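Local coordinates for LbpB B-lobe (Moraxella bovis, PDB 3UAQ), which is the N-terminal lobe of a bacterial surface lipoprotein that binds lactoferrin, probably as part of iron acquisition by the bacterium, at residues Leu55-Ile61 with Asn86-His91; Gly169-Tyr173 with Ala242-Ala246; Lys184-Glu188 with Gln198-Gly202; Thr252-Gln257 with Tyr267-Tyr271. Numbering follows the deposited sequence.

Contact 1 (Leu55-Ile61 with Asn86-His91)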
loop_
_atom_site.group_PDB
_atom_site.type_symbol
_atom_site.label_atom_id
_atom_site.label_comp_id
_atom_site.label_asym_id
_atom_site.label_seq_id
_atom_site.Cartn_x
_atom_site.Cartn_y
_atom_site.Cartn_z
ATOM N N LEU A 55 25.304 3.642 -2.189
ATOM C CA LEU A 55 24.469 3.009 -1.165
ATOM C C LEU A 55 23.583 1.880 -1.666
ATOM O O LEU A 55 23.482 1.631 -2.866
ATOM C CB LEU A 55 23.549 4.048 -0.535
ATOM C CG LEU A 55 24.101 4.862 0.620
ATOM C CD1 LEU A 55 25.280 4.124 1.235
ATOM C CD2 LEU A 55 24.509 6.269 0.175
ATOM N N GLY A 56 22.915 1.218 -0.731
ATOM C CA GLY A 56 21.783 0.388 -1.083
ATOM C C GLY A 56 20.581 1.313 -1.093
ATOM O O GLY A 56 19.595 1.082 -1.799
ATOM N N SER A 57 20.676 2.389 -0.315
ATOM C CA SER A 57 19.493 3.119 0.112
ATOM C C SER A 57 19.804 4.204 1.132
ATOM O O SER A 57 20.796 4.117 1.857
ATOM C CB SER A 57 18.523 2.129 0.739
ATOM O OG SER A 57 19.240 1.131 1.435
ATOM N N VAL A 58 18.957 5.226 1.197
ATOM C CA VAL A 58 19.064 6.199 2.283
ATOM C C VAL A 58 17.718 6.747 2.755
ATOM O O VAL A 58 16.640 6.341 2.276
ATOM C CB VAL A 58 20.020 7.371 1.934
ATOM C CG1 VAL A 58 21.439 7.037 2.368
ATOM C CG2 VAL A 58 19.970 7.666 0.456
ATOM N N LEU A 59 17.800 7.694 3.686
ATOM C CA LEU A 59 16.676 8.014 4.551
ATOM C C LEU A 59 16.883 9.308 5.349
ATOM O O LEU A 59 17.924 9.488 5.981
ATOM C CB LEU A 59 16.489 6.836 5.492
ATOM C CG LEU A 59 15.232 6.693 6.324
ATOM C CD1 LEU A 59 15.002 5.212 6.576
ATOM C CD2 LEU A 59 15.382 7.466 7.623
ATOM N N ALA A 60 15.897 10.204 5.311
ATOM C CA ALA A 60 15.956 11.463 6.061
ATOM C C ALA A 60 14.607 11.855 6.673
ATOM O O ALA A 60 13.634 11.092 6.651
ATOM C CB ALA A 60 16.501 12.614 5.180
ATOM N N ILE A 61 14.563 13.074 7.202
ATOM C CA ILE A 61 13.510 13.492 8.114
ATOM C C ILE A 61 13.033 14.912 7.775
ATOM O O ILE A 61 13.810 15.720 7.276
ATOM C CB ILE A 61 14.040 13.400 9.552
ATOM C CG1 ILE A 61 15.496 12.914 9.521
ATOM C CG2 ILE A 61 13.203 12.438 10.365
ATOM C CD1 ILE A 61 16.172 12.779 10.886
ATOM N N ASN A 86 22.249 14.007 8.791
ATOM C CA ASN A 86 21.044 13.379 9.309
ATOM C C ASN A 86 20.521 12.310 8.361
ATOM O O ASN A 86 19.505 11.663 8.644
ATOM C CB ASN A 86 19.962 14.421 9.578
ATOM C CG ASN A 86 20.240 15.226 10.817
ATOM O OD1 ASN A 86 20.843 14.723 11.771
ATOM N ND2 ASN A 86 19.812 16.488 10.816
ATOM N N ILE A 87 21.208 12.134 7.234
ATOM C CA ILE A 87 20.799 11.122 6.267
ATOM C C ILE A 87 21.310 9.757 6.677
ATOM O O ILE A 87 22.454 9.394 6.398
ATOM C CB ILE A 87 21.289 11.428 4.840
ATOM C CG1 ILE A 87 20.774 12.791 4.376
ATOM C CG2 ILE A 87 20.851 10.328 3.882
ATOM C CD1 ILE A 87 21.183 13.147 2.962
ATOM N N THR A 88 20.450 9.002 7.346
ATOM C CA THR A 88 20.771 7.637 7.723
ATOM C C THR A 88 20.885 6.789 6.462
ATOM O O THR A 88 20.180 7.029 5.476
ATOM C CB THR A 88 19.700 7.044 8.657
ATOM O OG1 THR A 88 19.071 5.921 8.022
ATOM C CG2 THR A 88 18.639 8.095 9.012
ATOM N N THR A 89 21.788 5.815 6.487
ATOM C CA THR A 89 21.931 4.877 5.380
ATOM C C THR A 89 21.165 3.593 5.698
ATOM O O THR A 89 21.063 3.199 6.866
ATOM C CB THR A 89 23.412 4.555 5.104
ATOM O OG1 THR A 89 24.040 5.688 4.488
ATOM C CG2 THR A 89 23.547 3.341 4.187
ATOM N N ALA A 90 20.621 2.950 4.668
ATOM C CA ALA A 90 19.891 1.697 4.855
ATOM C C ALA A 90 20.625 0.509 4.237
ATOM O O ALA A 90 21.024 0.554 3.072
ATOM C CB ALA A 90 18.495 1.811 4.283
ATOM N N HIS A 91 20.796 -0.555 5.018
ATOM C CA HIS A 91 21.395 -1.784 4.506
ATOM C C HIS A 91 20.320 -2.855 4.350
ATOM O O HIS A 91 20.596 -3.973 3.906
ATOM C CB HIS A 91 22.516 -2.273 5.424
ATOM C CG HIS A 91 23.444 -1.185 5.877
ATOM N ND1 HIS A 91 24.536 -0.787 5.140
ATOM C CD2 HIS A 91 23.441 -0.423 6.992
ATOM C CE1 HIS A 91 25.167 0.185 5.780
ATOM N NE2 HIS A 91 24.522 0.424 6.911
#

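Contact 2 (Gly169-Tyr173 with Ala242-Ala246)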
loop_
_atom_site.group_PDB
_atom_site.type_symbol
_atom_site.label_atom_id
_atom_site.label_comp_id
_atom_site.label_asym_id
_atom_site.label_seq_id
_atom_site.Cartn_x
_atom_site.Cartn_y
_atom_site.Cartn_z
ATOM N N GLY A 169 23.211 -1.963 -23.613
ATOM C CA GLY A 169 22.470 -1.218 -24.622
ATOM C C GLY A 169 21.914 0.126 -24.161
ATOM O O GLY A 169 22.597 0.886 -23.469
ATOM N N VAL A 170 20.679 0.426 -24.564
ATOM C CA VAL A 170 19.995 1.653 -24.149
ATOM C C VAL A 170 18.545 1.370 -23.745
ATOM O O VAL A 170 17.816 0.683 -24.462
ATOM C CB VAL A 170 19.996 2.715 -25.269
ATOM C CG1 VAL A 170 19.113 3.908 -24.881
ATOM C CG2 VAL A 170 21.425 3.161 -25.593
ATOM N N ALA A 171 18.128 1.904 -22.601
ATOM C CA ALA A 171 16.783 1.642 -22.080
ATOM C C ALA A 171 16.094 2.912 -21.587
ATOM O O ALA A 171 16.749 3.915 -21.306
ATOM C CB ALA A 171 16.830 0.594 -20.969
ATOM N N ASN A 172 14.768 2.861 -21.489
ATOM C CA ASN A 172 13.989 3.993 -20.990
ATOM C C ASN A 172 13.196 3.641 -19.740
ATOM O O ASN A 172 12.591 2.565 -19.654
ATOM C CB ASN A 172 13.045 4.526 -22.069
ATOM C CG ASN A 172 13.743 5.430 -23.056
ATOM O OD1 ASN A 172 14.942 5.689 -22.940
ATOM N ND2 ASN A 172 12.995 5.916 -24.041
ATOM N N TYR A 173 13.199 4.555 -18.776
ATOM C CA TYR A 173 12.491 4.334 -17.528
ATOM C C TYR A 173 11.427 5.394 -17.311
ATOM O O TYR A 173 11.536 6.520 -17.810
ATOM C CB TYR A 173 13.465 4.350 -16.352
ATOM C CG TYR A 173 14.540 3.285 -16.392
ATOM C CD1 TYR A 173 14.440 2.138 -15.616
ATOM C CD2 TYR A 173 15.663 3.438 -17.192
ATOM C CE1 TYR A 173 15.429 1.166 -15.642
ATOM C CE2 TYR A 173 16.657 2.472 -17.225
ATOM C CZ TYR A 173 16.537 1.340 -16.451
ATOM O OH TYR A 173 17.530 0.388 -16.489
ATOM N N ALA A 242 18.555 5.728 -19.985
ATOM C CA ALA A 242 19.817 5.088 -19.644
ATOM C C ALA A 242 20.584 4.655 -20.894
ATOM O O ALA A 242 20.129 3.792 -21.652
ATOM C CB ALA A 242 19.582 3.898 -18.720
ATOM N N ASP A 243 21.746 5.265 -21.105
ATOM C CA ASP A 243 22.652 4.849 -22.167
ATOM C C ASP A 243 23.825 4.097 -21.537
ATOM O O ASP A 243 24.792 4.713 -21.071
ATOM C CB ASP A 243 23.157 6.061 -22.949
ATOM C CG ASP A 243 23.824 5.678 -24.262
ATOM O OD1 ASP A 243 24.199 4.496 -24.421
ATOM O OD2 ASP A 243 23.983 6.560 -25.131
ATOM N N PHE A 244 23.727 2.769 -21.514
ATOM C CA PHE A 244 24.754 1.927 -20.907
ATOM C C PHE A 244 26.016 1.883 -21.764
ATOM O O PHE A 244 27.083 1.475 -21.301
ATOM C CB PHE A 244 24.226 0.507 -20.674
ATOM C CG PHE A 244 22.993 0.453 -19.817
ATOM C CD1 PHE A 244 23.054 0.766 -18.465
ATOM C CD2 PHE A 244 21.770 0.089 -20.364
ATOM C CE1 PHE A 244 21.916 0.719 -17.676
ATOM C CE2 PHE A 244 20.630 0.037 -19.577
ATOM C CZ PHE A 244 20.702 0.353 -18.234
ATOM N N ASP A 245 25.886 2.299 -23.018
ATOM C CA ASP A 245 27.034 2.361 -23.910
ATOM C C ASP A 245 27.834 3.641 -23.681
ATOM O O ASP A 245 29.050 3.602 -23.507
ATOM C CB ASP A 245 26.586 2.255 -25.369
ATOM C CG ASP A 245 25.926 0.922 -25.679
ATOM O OD1 ASP A 245 26.061 -0.018 -24.860
ATOM O OD2 ASP A 245 25.275 0.816 -26.744
ATOM N N ALA A 246 27.139 4.773 -23.676
ATOM C CA ALA A 246 27.777 6.062 -23.435
ATOM C C ALA A 246 28.050 6.263 -21.943
ATOM O O ALA A 246 28.718 7.223 -21.550
ATOM C CB ALA A 246 26.916 7.199 -23.992
#

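Contact 3 (Lys184-Glu188 with Gln198-Gly202)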
loop_
_atom_site.group_PDB
_atom_site.type_symbol
_atom_site.label_atom_id
_atom_site.label_comp_id
_atom_site.label_asym_id
_atom_site.label_seq_id
_atom_site.Cartn_x
_atom_site.Cartn_y
_atom_site.Cartn_z
ATOM N N LYS A 184 11.547 27.636 6.366
ATOM C CA LYS A 184 11.784 29.026 6.730
ATOM C C LYS A 184 10.468 29.736 7.034
ATOM O O LYS A 184 9.470 29.536 6.341
ATOM C CB LYS A 184 12.514 29.757 5.606
ATOM C CG LYS A 184 13.827 29.125 5.192
ATOM C CD LYS A 184 14.662 30.109 4.395
ATOM C CE LYS A 184 14.718 31.451 5.122
ATOM N NZ LYS A 184 15.443 32.512 4.370
ATOM N N ARG A 185 10.472 30.562 8.074
ATOM C CA ARG A 185 9.289 31.326 8.435
ATOM C C ARG A 185 8.970 32.287 7.301
ATOM O O ARG A 185 7.812 32.443 6.902
ATOM C CB ARG A 185 9.540 32.112 9.727
ATOM C CG ARG A 185 8.301 32.325 10.604
ATOM C CD ARG A 185 8.107 33.786 10.980
ATOM N NE ARG A 185 9.370 34.515 10.988
ATOM C CZ ARG A 185 9.466 35.839 11.048
ATOM N NH1 ARG A 185 8.368 36.583 11.111
ATOM N NH2 ARG A 185 10.662 36.415 11.042
ATOM N N GLU A 186 10.017 32.922 6.778
ATOM C CA GLU A 186 9.870 33.933 5.738
ATOM C C GLU A 186 10.796 33.672 4.555
ATOM O O GLU A 186 12.019 33.759 4.680
ATOM C CB GLU A 186 10.132 35.331 6.307
ATOM C CG GLU A 186 8.909 36.007 6.903
ATOM C CD GLU A 186 9.155 37.475 7.189
ATOM O OE1 GLU A 186 10.259 37.966 6.871
ATOM O OE2 GLU A 186 8.247 38.137 7.728
ATOM N N ARG A 187 10.202 33.367 3.402
ATOM C CA ARG A 187 10.973 33.044 2.201
ATOM C C ARG A 187 10.969 34.149 1.149
ATOM O O ARG A 187 12.012 34.469 0.576
ATOM C CB ARG A 187 10.472 31.750 1.559
ATOM C CG ARG A 187 10.833 30.490 2.321
ATOM C CD ARG A 187 10.362 29.256 1.577
ATOM N NE ARG A 187 10.394 28.070 2.428
ATOM C CZ ARG A 187 11.399 27.201 2.461
ATOM N NH1 ARG A 187 12.461 27.381 1.686
ATOM N NH2 ARG A 187 11.345 26.149 3.269
ATOM N N GLU A 188 9.797 34.714 0.877
ATOM C CA GLU A 188 9.678 35.740 -0.150
ATOM C C GLU A 188 8.903 36.933 0.371
ATOM O O GLU A 188 8.060 36.806 1.263
ATOM C CB GLU A 188 9.048 35.176 -1.428
ATOM C CG GLU A 188 9.983 34.254 -2.214
ATOM C CD GLU A 188 11.251 34.952 -2.679
ATOM O OE1 GLU A 188 11.212 36.182 -2.908
ATOM O OE2 GLU A 188 12.286 34.268 -2.820
ATOM N N GLN A 198 4.424 42.448 3.701
ATOM C CA GLN A 198 3.973 41.261 2.973
ATOM C C GLN A 198 5.062 40.224 2.676
ATOM O O GLN A 198 5.905 40.420 1.795
ATOM C CB GLN A 198 3.279 41.675 1.682
ATOM C CG GLN A 198 1.784 41.855 1.852
ATOM C CD GLN A 198 1.090 40.571 2.279
ATOM O OE1 GLN A 198 0.928 39.648 1.478
ATOM N NE2 GLN A 198 0.682 40.503 3.545
ATOM N N ALA A 199 5.012 39.114 3.411
ATOM C CA ALA A 199 5.977 38.028 3.261
ATOM C C ALA A 199 5.346 36.695 3.634
ATOM O O ALA A 199 4.292 36.643 4.273
ATOM C CB ALA A 199 7.228 38.272 4.116
ATOM N N PHE A 200 6.011 35.619 3.226
ATOM C CA PHE A 200 5.607 34.255 3.571
ATOM C C PHE A 200 6.753 33.279 3.289
ATOM O O PHE A 200 7.797 33.670 2.761
ATOM C CB PHE A 200 4.350 33.846 2.790
ATOM C CG PHE A 200 4.546 33.783 1.295
ATOM C CD1 PHE A 200 4.702 32.563 0.650
ATOM C CD2 PHE A 200 4.565 34.944 0.531
ATOM C CE1 PHE A 200 4.878 32.504 -0.727
ATOM C CE2 PHE A 200 4.742 34.889 -0.844
ATOM C CZ PHE A 200 4.898 33.666 -1.472
ATOM N N GLY A 201 6.555 32.015 3.650
ATOM C CA GLY A 201 7.474 30.946 3.293
ATOM C C GLY A 201 6.704 29.636 3.318
ATOM O O GLY A 201 7.276 28.543 3.497
ATOM N N GLY A 202 5.390 29.757 3.135
ATOM C CA GLY A 202 4.445 28.731 3.545
ATOM C C GLY A 202 3.801 27.848 2.491
ATOM O O GLY A 202 4.469 27.074 1.788
#

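Contact 4 (Thr252-Gln257 with Tyr267-Tyr271)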
loop_
_atom_site.group_PDB
_atom_site.type_symbol
_atom_site.label_atom_id
_atom_site.label_comp_id
_atom_site.label_asym_id
_atom_site.label_seq_id
_atom_site.Cartn_x
_atom_site.Cartn_y
_atom_site.Cartn_z
ATOM N N THR A 252 14.058 13.653 -16.470
ATOM C CA THR A 252 13.353 14.848 -16.044
ATOM C C THR A 252 12.295 14.514 -14.998
ATOM O O THR A 252 11.580 13.516 -15.120
ATOM C CB THR A 252 12.690 15.533 -17.246
ATOM O OG1 THR A 252 13.663 15.713 -18.286
ATOM C CG2 THR A 252 12.088 16.885 -16.854
ATOM N N LEU A 253 12.210 15.352 -13.968
ATOM C CA LEU A 253 11.180 15.221 -12.941
ATOM C C LEU A 253 10.248 16.420 -13.037
ATOM O O LEU A 253 10.695 17.567 -12.978
ATOM C CB LEU A 253 11.803 15.182 -11.549
ATOM C CG LEU A 253 13.174 14.527 -11.443
ATOM C CD1 LEU A 253 13.794 14.784 -10.071
ATOM C CD2 LEU A 253 13.076 13.037 -11.732
ATOM N N SER A 254 8.956 16.155 -13.189
ATOM C CA SER A 254 7.976 17.219 -13.354
ATOM C C SER A 254 6.854 17.078 -12.339
ATOM O O SER A 254 6.745 16.059 -11.655
ATOM C CB SER A 254 7.412 17.219 -14.778
ATOM O OG SER A 254 7.749 16.025 -15.468
ATOM N N THR A 255 6.027 18.110 -12.240
ATOM C CA THR A 255 4.908 18.090 -11.312
ATOM C C THR A 255 3.603 18.333 -12.048
ATOM O O THR A 255 3.508 19.226 -12.899
ATOM C CB THR A 255 5.060 19.151 -10.213
ATOM O OG1 THR A 255 6.306 18.963 -9.531
ATOM C CG2 THR A 255 3.905 19.052 -9.210
ATOM N N LYS A 256 2.602 17.522 -11.724
ATOM C CA LYS A 256 1.255 17.735 -12.234
ATOM C C LYS A 256 0.569 18.865 -11.473
ATOM O O LYS A 256 0.373 18.782 -10.260
ATOM C CB LYS A 256 0.419 16.453 -12.125
ATOM C CG LYS A 256 -1.058 16.705 -11.853
ATOM C CD LYS A 256 -1.917 15.480 -12.155
ATOM C CE LYS A 256 -1.355 14.228 -11.521
ATOM N NZ LYS A 256 -2.429 13.240 -11.208
ATOM N N GLN A 257 0.240 19.932 -12.193
ATOM C CA GLN A 257 -0.653 20.971 -11.710
ATOM C C GLN A 257 -2.014 20.791 -12.371
ATOM O O GLN A 257 -2.106 20.427 -13.548
ATOM C CB GLN A 257 -0.119 22.360 -12.057
ATOM C CG GLN A 257 1.378 22.438 -12.253
ATOM C CD GLN A 257 2.045 23.359 -11.255
ATOM O OE1 GLN A 257 3.015 22.980 -10.605
ATOM N NE2 GLN A 257 1.519 24.570 -11.116
ATOM N N TYR A 267 1.805 19.611 -16.783
ATOM C CA TYR A 267 3.045 19.242 -16.108
ATOM C C TYR A 267 4.126 20.308 -16.244
ATOM O O TYR A 267 4.365 20.833 -17.337
ATOM C CB TYR A 267 3.550 17.891 -16.615
ATOM C CG TYR A 267 2.864 16.708 -15.961
ATOM C CD1 TYR A 267 1.640 16.242 -16.424
ATOM C CD2 TYR A 267 3.438 16.064 -14.875
ATOM C CE1 TYR A 267 1.015 15.164 -15.830
ATOM C CE2 TYR A 267 2.821 14.986 -14.277
ATOM C CZ TYR A 267 1.609 14.536 -14.756
ATOM O OH TYR A 267 0.987 13.458 -14.158
ATOM N N VAL A 268 4.762 20.638 -15.123
ATOM C CA VAL A 268 5.855 21.604 -15.128
ATOM C C VAL A 268 7.169 20.933 -14.738
ATOM O O VAL A 268 7.258 20.294 -13.688
ATOM C CB VAL A 268 5.573 22.774 -14.181
ATOM C CG1 VAL A 268 4.864 22.278 -12.937
ATOM C CG2 VAL A 268 6.865 23.482 -13.824
ATOM N N ASP A 269 8.182 21.071 -15.591
ATOM C CA ASP A 269 9.483 20.467 -15.317
ATOM C C ASP A 269 10.199 21.207 -14.185
ATOM O O ASP A 269 10.368 22.430 -14.231
ATOM C CB ASP A 269 10.350 20.424 -16.581
ATOM C CG ASP A 269 9.767 19.523 -17.657
ATOM O OD1 ASP A 269 8.872 18.715 -17.330
ATOM O OD2 ASP A 269 10.203 19.620 -18.827
ATOM N N ARG A 270 10.602 20.457 -13.164
ATOM C CA ARG A 270 11.306 21.021 -12.019
ATOM C C ARG A 270 12.802 20.783 -12.134
ATOM O O ARG A 270 13.605 21.685 -11.894
ATOM C CB ARG A 270 10.797 20.394 -10.723
ATOM C CG ARG A 270 9.310 20.590 -10.467
ATOM C CD ARG A 270 8.994 22.015 -10.036
ATOM N NE ARG A 270 7.702 22.101 -9.356
ATOM C CZ ARG A 270 6.972 23.211 -9.271
ATOM N NH1 ARG A 270 7.404 24.335 -9.828
ATOM N NH2 ARG A 270 5.808 23.194 -8.635
ATOM N N TYR A 271 13.170 19.561 -12.503
ATOM C CA TYR A 271 14.570 19.150 -12.537
ATOM C C TYR A 271 14.901 18.286 -13.747
ATOM O O TYR A 271 14.188 17.325 -14.058
ATOM C CB TYR A 271 14.928 18.360 -11.269
ATOM C CG TYR A 271 14.924 19.177 -9.994
ATOM C CD1 TYR A 271 13.817 19.190 -9.155
ATOM C CD2 TYR A 271 16.031 19.933 -9.628
ATOM C CE1 TYR A 271 13.810 19.935 -7.983
ATOM C CE2 TYR A 271 16.031 20.680 -8.462
ATOM C CZ TYR A 271 14.920 20.680 -7.642
ATOM O OH TYR A 271 14.927 21.428 -6.482
#

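Contact 1 (Leu55-Ile61 with Asn86-His91)
The backbone amide of Ala90 donates an almost linear hydrogen bond to the carbonyl of Ser57 (Ala90 N to Ser57 O, 3.0 Å, 177°), and the hydroxyl of the same serine donates back to the same alanine, Ser57 OG lying a very short 2.5 Å from Ala90 O. Ser57 OG also lies too close to another atom of the model, so its position, and this distance, are less sure. Together they close one end of a short antiparallel strand pair, 57-60 with 88-89, in the handle domain of the lobe. Val58 and Thr89 form a non-hydrogen-bonded pair with CA atoms 4.4 Å apart; Leu59 and Thr88 follow as a hydrogen-bonded pair at 5.2 Å between CA atoms. Ile87 CA, just before strand 88-89, makes a CA-H...O contact with Leu59 O (3.3 Å).

Alternation of side chains sorts the packing. On the face carrying Val58 and Thr89, Val58 CB meets Ile87 CG2 at 3.6 Å, and Leu55 CD1 reaches Thr89 CG2 at 3.5 Å. Strand 57-60 is also bonded to strand 146-159 through Val58 with Tyr157 and Ala60 with Leu155, so it lies between two partners. Ala60 and Ile87 both touch Phe333 of the barrel strand 332-340, joining handle to barrel. On the face of Leu59 and Thr88, Leu59 CD2 packs against Thr88 CG2 at 3.6 Å.

Contact 2 (Gly169-Tyr173 with Ala242-Ala246)
Gly169, Ala242 and Phe244 give up the most surface here, 69, 67 and 59 Å² respectively, and between them they describe the end of an antiparallel strand pair. Ala242 sits opposite Ala171 in a hydrogen-bonded pair: Ala171 N donates to Ala242 O and Ala242 N to Ala171 O, both at 2.9 Å. Its methyl group meets the edge of the Tyr173 ring, with Ala242 CB 3.6 Å from Tyr173 CE2. The hydroxyl of that tyrosine is hydrogen-bonded to the carbonyl of Ala318, outside the pair.

Gly169 takes part through its backbone. Its carbonyl accepts from Phe244 N (Gly169 O to Phe244 N, 2.9 Å), although the angle of 135° is bent, as the chain at 244-246 is already leaving the strand with helical backbone angles. Phe244 lays its ring beside strand 170-184, so that Phe244 CE2 is 4.1 Å from Ala171 CB and Phe244 CZ 3.6 Å from Tyr173 OH; it also meets Phe313 edge-to-face.

Between these residues, Asp243 pairs with Val170 without backbone hydrogen bonds, and Val170 CG2 lies 3.3 Å from Asp243 OD1. Asp243 OD1 accepts from Ala246 N at 3.0 Å and more weakly from Asp245 N at 3.1 Å. The result is an Asx motif where strand 236-243 turns toward strand 248-257, at one end of the antiparallel beta barrel.

Contact 3 (Lys184-Glu188 with Gln198-Gly202)
This is a surface contact between two irregular segments, both in the long connection that follows barrel strand 170-184 and leads to strand 236-243. A single antiparallel bridge, Glu188 with Phe200, holds them, and it carries a classic beta bulge: Arg187 and Glu188 both face Phe200. Accordingly Phe200 O accepts twice, from Arg187 N at 2.5 Å and from Glu188 N at 2.9 Å, while Phe200 N donates to Glu188 O at 3.1 Å. Gly201 packs closely against Arg187, their CA atoms 4.2 Å apart; a beta carbon here would clash with Lys184 O and Arg187 CG. Arg187 NE adds a weak bond to Gly201 O (3.3 Å). The Phe200 ring packs with Phe295 and Tyr206. Three of the four hydrogen bonds joining the segments are backbone-to-backbone, and Arg185, Arg187 and Glu188 have their strongest polar partners elsewhere (Glu78, Asp182 and Ser293), so the join depends little on side-chain identity except at Gly201.

Contact 4 (Thr252-Gln257 with Tyr267-Tyr271)
Segments 252-257 and 267-271, from strands 248-257 and 266-278, run antiparallel, their axes 4.4 Å apart at closest approach and their directions 143° apart. Thr255 and Val268 form a regular hydrogen-bonded pair, with Thr255 N to Val268 O and Val268 N to Thr255 O both 2.9 Å. The register then slips by one residue: Arg270 and Tyr271 both face Leu253 in a classic beta bulge. Leu253 O accepts from Arg270 N at 2.9 Å and from Tyr271 N at 3.2 Å, and Leu253 N returns a bond to Tyr271 O at 2.8 Å. The extra residue, Arg270, has a psi of -45°, far from the extended values around it.

Tyr267, with 98 Å² covered, lies across Lys256: Lys256 CB sits over the ring face, 3.8 Å from its centroid, in a CH-pi contact. On this same face Ser254 CB approaches Asp269 OD1 at 3.3 Å. The other face carries Leu253, Thr255 and Tyr271, all buried; Leu253 CD1 meets Tyr271 CB at 3.9 Å, and Leu253 and Thr255 also touch Trp177 of strand 170-184. Arg270 NE makes a weak bond to Thr255 OG1 (3.4 Å), while its guanidinium forms a salt bridge with Glu223. The two strands form a beta hairpin with a classic bulge, one of the neighbouring-strand pairs of the closed antiparallel barrel of this lobe.

Contact 1 belongs to the handle domain and comes first along the chain; the other three belong to the barrel part. Contact 3 is nested inside the excursion that contact 2 closes, yet their centres are about 42 Å apart, on opposite sides of the chain's centre, because strand 170-184 carries the chain from one to the other. Contact 4 opens after both have closed. Its strand 248-257 neighbours strand 236-243 of contact 2 in one sheet, the contact centres about 22 Å apart. Contacts 2 and 4 thus join neighbouring strands of the barrel wall, contact 3 ties together part of a long excursion between two of its strands, and contact 1 lies in the handle, packed against strand 332-340.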